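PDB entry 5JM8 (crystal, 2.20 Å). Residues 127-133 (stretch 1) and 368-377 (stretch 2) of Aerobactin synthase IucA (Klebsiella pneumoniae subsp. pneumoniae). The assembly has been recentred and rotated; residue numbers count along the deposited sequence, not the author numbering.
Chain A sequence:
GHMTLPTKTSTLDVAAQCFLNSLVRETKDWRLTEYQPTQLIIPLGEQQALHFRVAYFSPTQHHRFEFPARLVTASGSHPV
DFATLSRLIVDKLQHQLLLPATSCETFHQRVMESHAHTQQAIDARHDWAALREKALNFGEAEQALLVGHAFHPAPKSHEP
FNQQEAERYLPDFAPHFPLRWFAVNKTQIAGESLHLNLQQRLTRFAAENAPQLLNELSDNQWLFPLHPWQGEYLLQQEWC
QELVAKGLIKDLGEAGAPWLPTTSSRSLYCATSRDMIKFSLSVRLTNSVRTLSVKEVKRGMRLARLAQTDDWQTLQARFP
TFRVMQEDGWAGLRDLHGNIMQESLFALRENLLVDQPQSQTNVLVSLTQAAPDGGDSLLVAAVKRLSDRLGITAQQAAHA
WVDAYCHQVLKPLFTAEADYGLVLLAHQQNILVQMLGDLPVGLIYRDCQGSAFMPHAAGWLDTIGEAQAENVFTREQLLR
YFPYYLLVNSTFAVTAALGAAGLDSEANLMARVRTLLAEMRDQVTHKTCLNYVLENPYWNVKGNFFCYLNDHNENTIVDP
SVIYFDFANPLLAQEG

Stretch 1 (127-133) DWAALRE
Stretch 2, residues 368-377: TQAAPDGGDS

A single arginine can tie two parts of a loop together: in aerobactin synthase IucA, Arg132 binds the carboxylate of Asp373 and the backbone O of Asp376, with touching residues of the two stretches at least 239 positions apart in sequence. Its extended side chain (chi1 to chi3 m, t, t; chi4 108°) places NH2 2.6 Å from Asp373 OD1 and NH1 3.1 Å from Asp373 OD2, a two-pronged salt bridge, while NE donates to the backbone Asp376 O at 2.6 Å. These acceptors lie near the guanidinium plane, where its N-H bonds point.

The loop is shaped to present them. A type I turn runs from Ala371 to Gly374, closed by Gly374 N to Ala371 O at 3.0 Å. Asp373, chi1 p, also accepts Gly375 N through OD1 at 2.8 Å. Gly374 has positive phi (83°), which favours glycine; at Gly375 (-85/-161) a CB would clash with Arg132 NH2.

The donor segment, 127-133, keeps helical phi/psi throughout, bringing Trp128 and Arg132 to the same loop. CA atoms pair Ala129 with Asp373 (7.9 Å) and Arg132 with Asp376 (7.6 Å). Buried Trp128 (chi1 t, chi2 96°) offers its six-membered ring to Pro372, whose CD sits over one face, 3.8 Å from Trp128 CH2, in a CH-pi contact; Ala371 CB packs 3.9 Å from Trp128 CH2. Together the stretches bury 329 Å².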

ATOM      1  N   ASP A 127       1.827  22.568  -6.335  1.00 16.54           N
ATOM      2  CA  ASP A 127       2.231  21.173  -6.403  1.00 16.45           C
ATOM      3  C   ASP A 127       2.654  20.768  -7.812  1.00 17.14           C
ATOM      4  O   ASP A 127       3.218  19.691  -8.002  1.00 20.42           O
ATOM      5  CB  ASP A 127       1.090  20.264  -5.937  1.00 17.49           C
ATOM      6  CG  ASP A 127      -0.190  20.489  -6.721  1.00 22.57           C
ATOM      7  OD1 ASP A 127      -0.512  21.659  -7.003  1.00 22.87           O
ATOM      8  OD2 ASP A 127      -0.875  19.497  -7.056  1.00 27.32           O
ATOM      9  N   TRP A 128       2.392  21.629  -8.793  1.00 16.17           N
ATOM     10  CA  TRP A 128       2.522  21.228 -10.190  1.00 13.50           C
ATOM     11  C   TRP A 128       3.959  20.869 -10.558  1.00 12.71           C
ATOM     12  O   TRP A 128       4.205  19.816 -11.141  1.00 12.39           O
ATOM     13  CB  TRP A 128       2.011  22.324 -11.127  1.00 13.12           C
ATOM     14  CG  TRP A 128       1.816  21.820 -12.525  1.00 18.68           C
ATOM     15  CD1 TRP A 128       0.652  21.369 -13.081  1.00 13.78           C
ATOM     16  CD2 TRP A 128       2.823  21.688 -13.538  1.00 19.22           C
ATOM     17  NE1 TRP A 128       0.872  20.972 -14.379  1.00 16.25           N
ATOM     18  CE2 TRP A 128       2.196  21.158 -14.683  1.00 19.09           C
ATOM     19  CE3 TRP A 128       4.191  21.969 -13.587  1.00 20.21           C
ATOM     20  CZ2 TRP A 128       2.890  20.905 -15.864  1.00 12.86           C
ATOM     21  CZ3 TRP A 128       4.878  21.719 -14.761  1.00 17.16           C
ATOM     22  CH2 TRP A 128       4.227  21.191 -15.882  1.00 16.37           C
ATOM     23  N   ALA A 129       4.904  21.738 -10.217  1.00 13.04           N
ATOM     24  CA  ALA A 129       6.308  21.505 -10.550  1.00 15.96           C
ATOM     25  C   ALA A 129       6.834  20.211  -9.928  1.00 16.88           C
ATOM     26  O   ALA A 129       7.756  19.591 -10.456  1.00 23.47           O
ATOM     27  CB  ALA A 129       7.156  22.681 -10.102  1.00 13.56           C
ATOM     28  N   ALA A 130       6.240  19.808  -8.810  1.00 13.21           N
ATOM     29  CA  ALA A 130       6.664  18.601  -8.107  1.00 13.21           C
ATOM     30  C   ALA A 130       6.225  17.327  -8.830  1.00 15.00           C
ATOM     31  O   ALA A 130       6.716  16.240  -8.528  1.00 15.89           O
ATOM     32  CB  ALA A 130       6.124  18.606  -6.689  1.00 14.79           C
ATOM     33  N   LEU A 131       5.296  17.462  -9.775  1.00 11.84           N
ATOM     34  CA  LEU A 131       4.823  16.326 -10.565  1.00 13.02           C
ATOM     35  C   LEU A 131       5.917  15.768 -11.472  1.00 11.42           C
ATOM     36  O   LEU A 131       5.839  14.625 -11.922  1.00 11.17           O
ATOM     37  CB  LEU A 131       3.614  16.727 -11.416  1.00 11.58           C
ATOM     38  CG  LEU A 131       2.319  17.110 -10.695  1.00 12.58           C
ATOM     39  CD1 LEU A 131       1.248  17.503 -11.705  1.00 11.80           C
ATOM     40  CD2 LEU A 131       1.823  15.977  -9.810  1.00 11.47           C
ATOM     41  N   ARG A 132       6.928  16.586 -11.748  1.00 11.68           N
ATOM     42  CA  ARG A 132       8.071  16.164 -12.552  1.00 11.67           C
ATOM     43  C   ARG A 132       8.907  15.083 -11.871  1.00 11.50           C
ATOM     44  O   ARG A 132       9.707  14.408 -12.518  1.00 11.44           O
ATOM     45  CB  ARG A 132       8.978  17.357 -12.850  1.00 17.33           C
ATOM     46  CG  ARG A 132       8.361  18.444 -13.706  1.00 15.06           C
ATOM     47  CD  ARG A 132       9.399  19.504 -14.032  1.00 14.07           C
ATOM     48  NE  ARG A 132       8.861  20.544 -14.905  1.00 16.92           N
ATOM     49  CZ  ARG A 132       8.586  21.789 -14.526  1.00 18.41           C
ATOM     50  NH1 ARG A 132       8.808  22.191 -13.280  1.00 21.27           N
ATOM     51  NH2 ARG A 132       8.097  22.642 -15.410  1.00 20.15           N
ATOM     52  N   GLU A 133       8.720  14.926 -10.566  1.00 11.48           N
ATOM     53  CA  GLU A 133       9.651  14.163  -9.743  1.00 12.77           C
ATOM     54  C   GLU A 133       9.514  12.658  -9.914  1.00 11.95           C
ATOM     55  O   GLU A 133      10.444  11.906  -9.618  1.00 14.35           O
ATOM     56  CB  GLU A 133       9.458  14.535  -8.273  1.00 11.61           C
ATOM     57  CG  GLU A 133       9.804  15.987  -7.977  1.00 14.04           C
ATOM     58  CD  GLU A 133       9.317  16.462  -6.621  1.00 17.52           C
ATOM     59  OE1 GLU A 133       8.498  15.762  -5.988  1.00 21.32           O
ATOM     60  OE2 GLU A 133       9.754  17.550  -6.190  1.00 18.65           O
ATOM     61  N   THR A 368       2.393  16.398 -23.011  1.00 13.92           N
ATOM     62  CA  THR A 368       2.899  17.294 -24.041  1.00 13.50           C
ATOM     63  C   THR A 368       2.812  18.760 -23.629  1.00 15.00           C
ATOM     64  O   THR A 368       3.623  19.577 -24.070  1.00 15.98           O
ATOM     65  CB  THR A 368       2.119  17.130 -25.339  1.00 15.92           C
ATOM     66  OG1 THR A 368       0.755  17.494 -25.104  1.00 13.99           O
ATOM     67  CG2 THR A 368       2.189  15.695 -25.831  1.00 14.66           C
ATOM     68  N   GLN A 369       1.816  19.079 -22.802  1.00 14.94           N
ATOM     69  CA  GLN A 369       1.555  20.451 -22.359  1.00 15.45           C
ATOM     70  C   GLN A 369       2.823  21.189 -21.956  1.00 19.53           C
ATOM     71  O   GLN A 369       3.627  20.691 -21.165  1.00 24.60           O
ATOM     72  CB  GLN A 369       0.570  20.453 -21.179  1.00 14.15           C
ATOM     73  CG  GLN A 369       0.508  21.779 -20.390  1.00 13.81           C
ATOM     74  CD  GLN A 369      -0.364  21.697 -19.146  1.00 13.63           C
ATOM     75  OE1 GLN A 369      -1.220  22.549 -18.915  1.00 13.92           O
ATOM     76  NE2 GLN A 369      -0.141  20.674 -18.334  1.00 14.15           N
ATOM     77  N   ALA A 370       2.990  22.386 -22.506  1.00 16.60           N
ATOM     78  CA  ALA A 370       4.112  23.235 -22.146  1.00 17.53           C
ATOM     79  C   ALA A 370       4.003  23.616 -20.676  1.00 20.06           C
ATOM     80  O   ALA A 370       2.921  23.940 -20.188  1.00 25.25           O
ATOM     81  CB  ALA A 370       4.151  24.472 -23.023  1.00 15.13           C
ATOM     82  N   ALA A 371       5.126  23.558 -19.971  1.00 19.96           N
ATOM     83  CA  ALA A 371       5.146  23.877 -18.552  1.00 18.90           C
ATOM     84  C   ALA A 371       4.773  25.339 -18.316  1.00 18.74           C
ATOM     85  O   ALA A 371       5.340  26.229 -18.952  1.00 23.04           O
ATOM     86  CB  ALA A 371       6.511  23.585 -17.974  1.00 18.67           C
ATOM     87  N   PRO A 372       3.810  25.593 -17.412  1.00 20.01           N
ATOM     88  CA  PRO A 372       3.479  26.986 -17.090  1.00 19.22           C
ATOM     89  C   PRO A 372       4.674  27.790 -16.583  1.00 23.54           C
ATOM     90  O   PRO A 372       4.738  28.996 -16.820  1.00 30.71           O
ATOM     91  CB  PRO A 372       2.416  26.848 -15.997  1.00 16.84           C
ATOM     92  CG  PRO A 372       1.782  25.534 -16.259  1.00 14.43           C
ATOM     93  CD  PRO A 372       2.881  24.650 -16.759  1.00 14.16           C
ATOM     94  N   ASP A 373       5.603  27.130 -15.899  1.00 20.61           N
ATOM     95  CA  ASP A 373       6.776  27.805 -15.348  1.00 22.50           C
ATOM     96  C   ASP A 373       7.963  27.786 -16.312  1.00 24.26           C
ATOM     97  O   ASP A 373       9.054  28.249 -15.974  1.00 24.78           O
ATOM     98  CB  ASP A 373       7.180  27.169 -14.014  1.00 23.59           C
ATOM     99  CG  ASP A 373       7.517  25.691 -14.139  1.00 23.89           C
ATOM    100  OD1 ASP A 373       7.769  25.212 -15.265  1.00 23.59           O
ATOM    101  OD2 ASP A 373       7.538  25.006 -13.098  1.00 23.51           O
ATOM    102  N   GLY A 374       7.755  27.226 -17.500  1.00 26.02           N
ATOM    103  CA  GLY A 374       8.781  27.215 -18.526  1.00 25.23           C
ATOM    104  C   GLY A 374       9.790  26.093 -18.377  1.00 23.37           C
ATOM    105  O   GLY A 374      10.764  26.025 -19.127  1.00 21.99           O
ATOM    106  N   GLY A 375       9.558  25.211 -17.410  1.00 22.38           N
ATOM    107  CA  GLY A 375      10.449  24.090 -17.175  1.00 21.13           C
ATOM    108  C   GLY A 375      10.120  22.904 -18.066  1.00 20.95           C
ATOM    109  O   GLY A 375       9.450  23.056 -19.087  1.00 23.05           O
ATOM    110  N   ASP A 376      10.602  21.725 -17.681  1.00 18.05           N
ATOM    111  CA  ASP A 376      10.321  20.496 -18.414  1.00 15.89           C
ATOM    112  C   ASP A 376       8.837  20.172 -18.441  1.00 14.21           C
ATOM    113  O   ASP A 376       8.180  20.157 -17.402  1.00 14.84           O
ATOM    114  CB  ASP A 376      11.063  19.310 -17.793  1.00 17.46           C
ATOM    115  CG  ASP A 376      12.569  19.433 -17.896  1.00 20.46           C
ATOM    116  OD1 ASP A 376      13.060  20.262 -18.691  1.00 20.36           O
ATOM    117  OD2 ASP A 376      13.267  18.677 -17.183  1.00 23.11           O
ATOM    118  N   SER A 377       8.311  19.899 -19.629  1.00 14.00           N
ATOM    119  CA  SER A 377       6.980  19.324 -19.740  1.00 13.75           C
ATOM    120  C   SER A 377       7.017  17.947 -19.083  1.00 17.03           C
ATOM    121  O   SER A 377       8.088  17.357 -18.931  1.00 17.48           O
ATOM    122  CB  SER A 377       6.538  19.226 -21.200  1.00 13.94           C
ATOM    123  OG  SER A 377       7.351  18.318 -21.921  1.00 13.88           O
TER